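Local coordinates for putative serine protease (Human astrovirus 1, PDB 2W5E), which is a trypsin-like serine protease that probably cleaves the viral non-structural polyprotein 1A, of which it is a part, into functional products, at residues 14-20 against 42-48; 33-38 against 126-130; 118-124 against 142-148. All coordinates share one frame; numbering follows the deposited sequence.

Overall arrangement
Contact 2 is the most central of the three, a buried meeting of the two beta barrels, whereas contacts 1 and 3 lie farther out, one in each barrel, and mix buried with exposed residues. Residues 14-20 and 42-48 pair as antiparallel strands, with apolar side chains on one face and Val15, a polar pair and a metal-binding cysteine on the other. Residues 33-38 and 126-130 meet through few atoms, chiefly a catalytic histidine and serine. In contact 3 a loop lies against a strand end, held by scattered polar bonds and an aromatic ring. Val38 packs on Ile16 and Thr18 of contact 1, while His142 of contact 3 probably forms backbone hydrogen bonds with Gly128 and Ala129.

Contact 1: residues 14-20 against 42-48; sequences CVIDTPE and NTFVNVC. With CD (cadmium ion), chain M.
Asp17 and Asn46 run side by side from neighbouring strands. The Asp17 CB lies on the CB of Asn46; beyond it CG is anti to the backbone N (chi1 171°), which brings OD2 to ND2 of Asn46 at 3.1 Å. This bond is nearly straight, lies in the amide plane and uses the anti lone pair of OD2, with carboxylate and amide almost coplanar. The other oxygen, OD1, forms a salt bridge with Lys22, so both carboxylate oxygens are engaged. Beneath them the two backbones exchange a pair of hydrogen bonds, Asp17 N to Asn46 O at 2.8 Å and Asn46 N to Asp17 O at 3.0 Å; Val15 and Cys48 form a second such pair. Cys48 SG binds a cadmium ion, to which His2 of a neighbouring subunit is also bound. The apolar face carries Ile16, whose CG2 meets Val45 CB at 3.9 Å and whose CD1 lies 4.0 Å from CG2 of Val47. Cys14 SG adds a contact with Val47 CG1, and Ile32 and Ile69 continue this layer. Pairing of strands 13-18 and 44-49, the two ends of the six-stranded order, closes the N-terminal barrel of the chymotrypsin-like fold.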
loop_
_atom_site.group_PDB
_atom_site.type_symbol
_atom_site.label_atom_id
_atom_site.label_comp_id
_atom_site.label_asym_id
_atom_site.label_seq_id
_atom_site.Cartn_x
_atom_site.Cartn_y
_atom_site.Cartn_z
ATOM N N CYS A 14 12.253 -12.237 14.044
ATOM C CA CYS A 14 13.629 -12.658 13.816
ATOM C C CYS A 14 13.956 -13.838 14.731
ATOM O O CYS A 14 13.155 -14.212 15.593
ATOM C CB CYS A 14 14.615 -11.496 14.030
ATOM S SG CYS A 14 14.667 -10.813 15.698
ATOM N N VAL A 15 15.128 -14.425 14.535
ATOM C CA VAL A 15 15.587 -15.518 15.396
ATOM C C VAL A 15 16.751 -15.023 16.255
ATOM O O VAL A 15 17.677 -14.393 15.742
ATOM C CB VAL A 15 15.973 -16.770 14.562
ATOM C CG1 VAL A 15 16.603 -17.858 15.439
ATOM C CG2 VAL A 15 14.748 -17.325 13.832
ATOM N N ILE A 16 16.674 -15.280 17.561
ATOM C CA ILE A 16 17.761 -14.968 18.488
ATOM C C ILE A 16 18.582 -16.238 18.751
ATOM O O ILE A 16 18.029 -17.279 19.123
ATOM C CB ILE A 16 17.237 -14.391 19.839
ATOM C CG1 ILE A 16 16.192 -13.277 19.624
ATOM C CG2 ILE A 16 18.401 -13.930 20.737
ATOM C CD1 ILE A 16 16.740 -11.949 19.167
ATOM N N ASP A 17 19.894 -16.138 18.542
ATOM C CA ASP A 17 20.816 -17.261 18.688
ATOM C C ASP A 17 21.838 -16.980 19.797
ATOM O O ASP A 17 22.479 -15.928 19.808
ATOM C CB ASP A 17 21.512 -17.544 17.347
ATOM C CG ASP A 17 22.653 -18.553 17.468
ATOM O OD1 ASP A 17 22.382 -19.751 17.689
ATOM O OD2 ASP A 17 23.825 -18.141 17.323
ATOM N N THR A 18 21.945 -17.917 20.740
ATOM C CA THR A 18 22.934 -17.871 21.823
ATOM C C THR A 18 23.585 -19.257 21.968
ATOM O O THR A 18 23.115 -20.221 21.357
ATOM C CB THR A 18 22.302 -17.478 23.189
ATOM O OG1 THR A 18 21.474 -18.548 23.667
ATOM C CG2 THR A 18 21.493 -16.184 23.092
ATOM N N PRO A 19 24.667 -19.365 22.775
ATOM C CA PRO A 19 25.262 -20.690 23.001
ATOM C C PRO A 19 24.311 -21.692 23.673
ATOM O O PRO A 19 24.510 -22.902 23.547
ATOM C CB PRO A 19 26.461 -20.393 23.917
ATOM C CG PRO A 19 26.764 -18.941 23.704
ATOM C CD PRO A 19 25.417 -18.307 23.480
ATOM N N GLU A 20 23.291 -21.194 24.367
ATOM C CA GLU A 20 22.332 -22.059 25.061
ATOM C C GLU A 20 21.195 -22.560 24.170
ATOM O O GLU A 20 20.486 -23.499 24.537
ATOM C CB GLU A 20 21.761 -21.372 26.307
ATOM C CG GLU A 20 22.758 -21.189 27.442
ATOM C CD GLU A 20 23.705 -20.026 27.207
ATOM O OE1 GLU A 20 23.227 -18.947 26.807
ATOM O OE2 GLU A 20 24.923 -20.190 27.421
ATOM N N ASN A 42 23.768 -13.494 28.162
ATOM C CA ASN A 42 24.504 -13.017 27.002
ATOM C C ASN A 42 24.154 -11.556 26.719
ATOM O O ASN A 42 23.077 -11.272 26.193
ATOM C CB ASN A 42 24.169 -13.873 25.778
ATOM C CG ASN A 42 24.383 -15.360 26.020
ATOM O OD1 ASN A 42 23.442 -16.097 26.329
ATOM N ND2 ASN A 42 25.619 -15.806 25.877
ATOM N N THR A 43 25.053 -10.665 27.077
ATOM C CA THR A 43 24.967 -9.267 26.753
ATOM C C THR A 43 24.911 -8.975 25.261
ATOM O O THR A 43 24.226 -8.123 24.823
ATOM C CB THR A 43 26.143 -8.546 27.333
ATOM O OG1 THR A 43 26.132 -8.623 28.749
ATOM C CG2 THR A 43 26.059 -7.112 27.025
ATOM N N PHE A 44 25.652 -9.732 24.515
ATOM C CA PHE A 44 25.613 -9.745 23.058
ATOM C C PHE A 44 25.001 -11.048 22.548
ATOM O O PHE A 44 25.419 -12.143 22.941
ATOM C CB PHE A 44 27.009 -9.554 22.453
ATOM C CG PHE A 44 27.580 -8.178 22.659
ATOM C CD1 PHE A 44 27.258 -7.139 21.789
ATOM C CD2 PHE A 44 28.455 -7.925 23.716
ATOM C CE1 PHE A 44 27.789 -5.863 21.971
ATOM C CE2 PHE A 44 28.993 -6.648 23.912
ATOM C CZ PHE A 44 28.654 -5.615 23.037
ATOM N N VAL A 45 24.006 -10.917 21.674
ATOM C CA VAL A 45 23.358 -12.073 21.059
ATOM C C VAL A 45 23.484 -12.013 19.537
ATOM O O VAL A 45 23.766 -10.952 18.969
ATOM C CB VAL A 45 21.859 -12.198 21.476
ATOM C CG1 VAL A 45 21.726 -12.379 22.995
ATOM C CG2 VAL A 45 21.038 -10.991 20.990
ATOM N N ASN A 46 23.302 -13.157 18.890
ATOM C CA ASN A 46 23.164 -13.191 17.445
ATOM C C ASN A 46 21.692 -13.056 17.059
ATOM O O ASN A 46 20.812 -13.619 17.715
ATOM C CB ASN A 46 23.754 -14.479 16.867
ATOM C CG ASN A 46 25.271 -14.547 16.999
ATOM O OD1 ASN A 46 25.962 -13.528 16.938
ATOM N ND2 ASN A 46 25.794 -15.758 17.164
ATOM N N VAL A 47 21.440 -12.279 16.013
ATOM C CA VAL A 47 20.096 -12.109 15.461
ATOM C C VAL A 47 20.151 -12.529 14.004
ATOM O O VAL A 47 21.020 -12.086 13.264
ATOM C CB VAL A 47 19.600 -10.643 15.566
ATOM C CG1 VAL A 47 18.231 -10.488 14.903
ATOM C CG2 VAL A 47 19.553 -10.181 17.017
ATOM N N CYS A 48 19.237 -13.402 13.598
ATOM C CA CYS A 48 19.173 -13.835 12.213
ATOM C C CYS A 48 17.907 -13.284 11.564
ATOM O O CYS A 48 16.807 -13.479 12.084
ATOM C CB CYS A 48 19.197 -15.359 12.127
ATOM S SG CYS A 48 19.341 -15.960 10.445
HETATM CD CD CD M . 18.951 -18.620 10.823
#

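Contact 2: residues 33-38 against 126-130; sequences VTAAHV and MSGAP
His37 turns its CG between its own backbone N and carbonyl carbon (chi1 77°), with the ring swung across the chain, and Ser127 sets OG beside its backbone N (chi1 -57°); together these rotations bring His37 NE2 and Ser127 OG within 2.7 Å. They form a hydrogen bond in which either atom could be the donor. The hydroxyl sits at the edge of the imidazole, close to its plane, and Ser127 CB follows it to 3.2 Å from His37 NE2. Val38 CG2 rests against Ser127 CB at 3.6 Å. The methyl of Ala35 reaches the Gly128 N at 3.7 Å, and OG1 of Thr34, which is hydrogen-bonded to Thr24 O, comes to 3.5 Å from Gly128 CA. Thr34 OG1 and Ala35 thus close directly on the bare CA of Gly128, whose positive phi (93°) suits the third position of the type II turn from Met126 to Ala129. The backbone N of Ala35 is buried against Gly128 CA with no hydrogen-bonding partner in the model. A backbone bond from Val38 N to Ala35 O starts the short helix that bears the histidine, and backbone bonding of Ala36 with Asp65 brings in the remaining member of the charge relay. Ser127 lies in a Gly-Met-Ser-Gly sequence, the Gly-X-Ser-Gly signature of chymotrypsin-like proteases, and the whole is the Ser-His part of their catalytic triad, formed where the two barrels meet.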
loop_
_atom_site.group_PDB
_atom_site.type_symbol
_atom_site.label_atom_id
_atom_site.label_comp_id
_atom_site.label_asym_id
_atom_site.label_seq_id
_atom_site.Cartn_x
_atom_site.Cartn_y
_atom_site.Cartn_z
ATOM N N VAL A 33 12.422 -7.333 20.684
ATOM C CA VAL A 33 11.856 -7.788 21.953
ATOM C C VAL A 33 11.839 -9.317 21.990
ATOM O O VAL A 33 11.524 -9.962 20.989
ATOM C CB VAL A 33 10.415 -7.227 22.174
ATOM C CG1 VAL A 33 9.917 -7.519 23.590
ATOM C CG2 VAL A 33 10.362 -5.720 21.906
ATOM N N THR A 34 12.197 -9.887 23.140
ATOM C CA THR A 34 12.128 -11.343 23.345
ATOM C C THR A 34 11.885 -11.676 24.822
ATOM O O THR A 34 11.683 -10.771 25.636
ATOM C CB THR A 34 13.382 -12.073 22.773
ATOM O OG1 THR A 34 13.149 -13.488 22.722
ATOM C CG2 THR A 34 14.642 -11.777 23.606
ATOM N N ALA A 35 11.876 -12.966 25.155
ATOM C CA ALA A 35 11.753 -13.410 26.545
ATOM C C ALA A 35 13.121 -13.369 27.224
ATOM O O ALA A 35 14.142 -13.623 26.585
ATOM C CB ALA A 35 11.166 -14.815 26.610
ATOM N N ALA A 36 13.137 -13.055 28.515
ATOM C CA ALA A 36 14.388 -12.956 29.268
ATOM C C ALA A 36 15.263 -14.207 29.137
ATOM O O ALA A 36 16.475 -14.098 28.950
ATOM C CB ALA A 36 14.115 -12.636 30.726
ATOM N N HIS A 37 14.655 -15.389 29.209
ATOM C CA HIS A 37 15.434 -16.635 29.168
ATOM C C HIS A 37 16.027 -16.979 27.793
ATOM O O HIS A 37 16.910 -17.826 27.696
ATOM C CB HIS A 37 14.659 -17.815 29.774
ATOM C CG HIS A 37 13.594 -18.376 28.885
ATOM N ND1 HIS A 37 12.293 -17.919 28.902
ATOM C CD2 HIS A 37 13.632 -19.376 27.974
ATOM C CE1 HIS A 37 11.577 -18.607 28.030
ATOM N NE2 HIS A 37 12.365 -19.498 27.456
ATOM N N VAL A 38 15.545 -16.319 26.741
ATOM C CA VAL A 38 16.127 -16.467 25.402
ATOM C C VAL A 38 17.497 -15.776 25.342
ATOM O O VAL A 38 18.438 -16.279 24.725
ATOM C CB VAL A 38 15.177 -15.906 24.308
ATOM C CG1 VAL A 38 15.860 -15.860 22.944
ATOM C CG2 VAL A 38 13.908 -16.736 24.242
ATOM N N MET A 126 8.742 -21.996 21.560
ATOM C CA MET A 126 8.097 -20.756 21.134
ATOM C C MET A 126 8.540 -19.548 21.958
ATOM O O MET A 126 7.977 -18.460 21.808
ATOM C CB MET A 126 6.579 -20.897 21.213
ATOM C CG MET A 126 5.972 -21.757 20.136
ATOM S SD MET A 126 4.200 -21.925 20.396
ATOM C CE MET A 126 3.697 -22.302 18.721
ATOM N N SER A 127 9.539 -19.735 22.825
ATOM C CA SER A 127 9.993 -18.672 23.729
ATOM C C SER A 127 10.301 -17.376 22.978
ATOM O O SER A 127 10.996 -17.394 21.961
ATOM C CB SER A 127 11.227 -19.112 24.524
ATOM O OG SER A 127 10.982 -20.301 25.267
ATOM N N GLY A 128 9.766 -16.267 23.489
ATOM C CA GLY A 128 9.981 -14.940 22.908
ATOM C C GLY A 128 8.926 -14.496 21.900
ATOM O O GLY A 128 8.832 -13.309 21.584
ATOM N N ALA A 129 8.132 -15.443 21.405
ATOM C CA ALA A 129 7.113 -15.170 20.381
ATOM C C ALA A 129 6.125 -14.077 20.796
ATOM O O ALA A 129 5.622 -14.084 21.921
ATOM C CB ALA A 129 6.361 -16.434 20.039
ATOM N N PRO A 130 5.838 -13.134 19.880
ATOM C CA PRO A 130 4.826 -12.131 20.178
ATOM C C PRO A 130 3.433 -12.767 20.200
ATOM O O PRO A 130 3.101 -13.587 19.336
ATOM C CB PRO A 130 4.955 -11.142 19.012
ATOM C CG PRO A 130 5.488 -11.964 17.883
ATOM C CD PRO A 130 6.409 -12.963 18.529
#

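Contact 3: residues 118-124 against 142-148; sequences YAVRTQD and HQTNTGY
Tyr118 and His142 make the innermost polar bond, between OH and ND1 at 2.7 Å, with either atom able to donate. The rings meet rim to rim, their planes at 58°, and the hydroxyl sits near the imidazole plane; as ND1 is thereby taken up, the bond should restrict rotation of the ring. His142 extends toward the tyrosine because its CG is anti to the backbone N (chi1 -179°). Farther out, the other hydrogen bonds between the two segments use backbone carbonyls. Val120 N donates to Tyr148 O at 2.8 Å, and Asn145 ND2, standing above the Gln123 carbonyl plane, reaches Gln123 O at 3.0 Å along a bent path (137°). These bonds tie the loop after strand 115-119 to the end of strand 138-146 and the turn that follows it in the C-terminal barrel. The pairing of a histidine on that strand, close to the catalytic serine, with a tyrosine behind it resembles the S1 pocket of viral 3C-like proteases and is consistent with a similar role here. Van der Waals contacts complete the interface. Gln123 CG stands over the centre of the Tyr148 ring in a CH-pi contact, 3.9 Å from the centroid, while the carbonyl oxygens of Val120 and Arg121 lie at the ring edge. The CG2 methyl of Val120 touches the Tyr148 carbonyl oxygen at 3.4 Å. Within the loop, Thr122 OG1 accepts from Asp124 N at 3.0 Å, an ST turn. At the surface, Arg121 forms a salt bridge with Asp101 of a neighbouring subunit, and Tyr148 packs on Tyr148 of that subunit.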
loop_
_atom_site.group_PDB
_atom_site.type_symbol
_atom_site.label_atom_id
_atom_site.label_comp_id
_atom_site.label_asym_id
_atom_site.label_seq_id
_atom_site.Cartn_x
_atom_site.Cartn_y
_atom_site.Cartn_z
ATOM N N TYR A 118 -3.364 -19.519 26.527
ATOM C CA TYR A 118 -3.928 -19.764 25.202
ATOM C C TYR A 118 -3.434 -21.106 24.690
ATOM O O TYR A 118 -2.329 -21.546 25.034
ATOM C CB TYR A 118 -3.502 -18.657 24.219
ATOM C CG TYR A 118 -2.039 -18.285 24.361
ATOM C CD1 TYR A 118 -1.058 -18.927 23.608
ATOM C CD2 TYR A 118 -1.637 -17.309 25.271
ATOM C CE1 TYR A 118 0.285 -18.603 23.757
ATOM C CE2 TYR A 118 -0.304 -16.984 25.431
ATOM C CZ TYR A 118 0.650 -17.636 24.668
ATOM O OH TYR A 118 1.971 -17.309 24.823
ATOM N N ALA A 119 -4.253 -21.748 23.866
ATOM C CA ALA A 119 -3.872 -22.986 23.204
ATOM C C ALA A 119 -2.747 -22.719 22.201
ATOM O O ALA A 119 -2.738 -21.680 21.527
ATOM C CB ALA A 119 -5.067 -23.589 22.504
ATOM N N VAL A 120 -1.797 -23.650 22.128
ATOM C CA VAL A 120 -0.696 -23.566 21.161
ATOM C C VAL A 120 -0.663 -24.808 20.274
ATOM O O VAL A 120 -1.165 -25.864 20.656
ATOM C CB VAL A 120 0.693 -23.319 21.834
ATOM C CG1 VAL A 120 0.776 -21.908 22.397
ATOM C CG2 VAL A 120 0.997 -24.360 22.917
ATOM N N ARG A 121 -0.076 -24.670 19.089
ATOM C CA ARG A 121 -0.056 -25.752 18.109
ATOM C C ARG A 121 1.165 -26.667 18.231
ATOM O O ARG A 121 1.188 -27.759 17.653
ATOM C CB ARG A 121 -0.185 -25.194 16.686
ATOM C CG ARG A 121 -1.584 -24.664 16.349
ATOM C CD ARG A 121 -2.565 -25.801 16.112
ATOM N NE ARG A 121 -3.958 -25.379 16.227
ATOM C CZ ARG A 121 -5.002 -26.198 16.124
ATOM N NH1 ARG A 121 -4.819 -27.498 15.909
ATOM N NH2 ARG A 121 -6.236 -25.717 16.241
ATOM N N THR A 122 2.173 -26.223 18.974
ATOM C CA THR A 122 3.335 -27.067 19.252
ATOM C C THR A 122 3.754 -27.003 20.717
ATOM O O THR A 122 3.509 -26.009 21.405
ATOM C CB THR A 122 4.542 -26.753 18.318
ATOM O OG1 THR A 122 5.557 -27.749 18.499
ATOM C CG2 THR A 122 5.135 -25.386 18.607
ATOM N N GLN A 123 4.365 -28.085 21.191
ATOM C CA GLN A 123 4.955 -28.110 22.524
ATOM C C GLN A 123 6.380 -27.570 22.442
ATOM O O GLN A 123 6.975 -27.210 23.458
ATOM C CB GLN A 123 4.949 -29.530 23.102
ATOM C CG GLN A 123 3.559 -30.135 23.296
ATOM C CD GLN A 123 3.585 -31.471 24.035
ATOM O OE1 GLN A 123 4.564 -31.815 24.707
ATOM N NE2 GLN A 123 2.500 -32.227 23.917
ATOM N N ASP A 124 6.900 -27.498 21.214
ATOM C CA ASP A 124 8.268 -27.044 20.926
ATOM C C ASP A 124 8.556 -25.590 21.318
ATOM O O ASP A 124 7.693 -24.888 21.847
ATOM C CB ASP A 124 8.590 -27.248 19.441
ATOM C CG ASP A 124 8.691 -28.713 19.055
ATOM O OD1 ASP A 124 9.507 -29.439 19.668
ATOM O OD2 ASP A 124 7.966 -29.134 18.122
ATOM N N HIS A 142 5.496 -14.628 24.658
ATOM C CA HIS A 142 5.395 -16.001 25.032
ATOM C C HIS A 142 6.553 -16.511 25.897
ATOM O O HIS A 142 7.675 -16.328 25.590
ATOM C CB HIS A 142 5.275 -16.872 23.816
ATOM C CG HIS A 142 5.141 -18.322 24.128
ATOM N ND1 HIS A 142 3.940 -18.979 24.085
ATOM C CD2 HIS A 142 6.058 -19.243 24.483
ATOM C CE1 HIS A 142 4.125 -20.243 24.388
ATOM N NE2 HIS A 142 5.400 -20.429 24.633
ATOM N N GLN A 143 6.224 -17.155 26.990
ATOM C CA GLN A 143 7.205 -17.550 28.002
ATOM C C GLN A 143 7.400 -19.059 28.090
ATOM O O GLN A 143 8.531 -19.543 28.053
ATOM C CB GLN A 143 6.811 -17.006 29.379
ATOM C CG GLN A 143 6.800 -15.494 29.482
ATOM C CD GLN A 143 8.191 -14.887 29.420
ATOM O OE1 GLN A 143 9.141 -15.417 29.996
ATOM N NE2 GLN A 143 8.312 -13.763 28.723
ATOM N N THR A 144 6.297 -19.798 28.203
ATOM C CA THR A 144 6.368 -21.230 28.481
ATOM C C THR A 144 5.115 -21.989 28.042
ATOM O O THR A 144 4.124 -21.388 27.621
ATOM C CB THR A 144 6.631 -21.486 29.991
ATOM O OG1 THR A 144 6.886 -22.881 30.216
ATOM C CG2 THR A 144 5.444 -21.026 30.839
ATOM N N ASN A 145 5.174 -23.314 28.136
ATOM C CA ASN A 145 4.005 -24.154 27.894
ATOM C C ASN A 145 3.929 -25.363 28.813
ATOM O O ASN A 145 4.955 -25.874 29.271
ATOM C CB ASN A 145 3.926 -24.592 26.423
ATOM C CG ASN A 145 5.157 -25.354 25.965
ATOM O OD1 ASN A 145 5.547 -26.355 26.564
ATOM N ND2 ASN A 145 5.762 -24.892 24.876
ATOM N N THR A 146 2.702 -25.795 29.098
ATOM C CA THR A 146 2.461 -27.091 29.720
ATOM C C THR A 146 1.571 -27.863 28.756
ATOM O O THR A 146 0.361 -27.645 28.703
ATOM C CB THR A 146 1.814 -26.975 31.132
ATOM O OG1 THR A 146 0.515 -26.381 31.029
ATOM C CG2 THR A 146 2.677 -26.132 32.065
ATOM N N GLY A 147 2.190 -28.743 27.973
ATOM C CA GLY A 147 1.503 -29.432 26.882
ATOM C C GLY A 147 1.194 -28.479 25.741
ATOM O O GLY A 147 2.090 -27.805 25.223
ATOM N N TYR A 148 -0.078 -28.424 25.354
ATOM C CA TYR A 148 -0.524 -27.512 24.299
ATOM C C TYR A 148 -1.203 -26.252 24.844
ATOM O O TYR A 148 -1.953 -25.581 24.127
ATOM C CB TYR A 148 -1.424 -28.239 23.290
ATOM C CG TYR A 148 -0.685 -29.262 22.453
ATOM C CD1 TYR A 148 0.016 -28.879 21.310
ATOM C CD2 TYR A 148 -0.675 -30.611 22.813
ATOM C CE1 TYR A 148 0.702 -29.814 20.538
ATOM C CE2 TYR A 148 0.012 -31.557 22.045
ATOM C CZ TYR A 148 0.697 -31.152 20.915
ATOM O OH TYR A 148 1.377 -32.078 20.154
#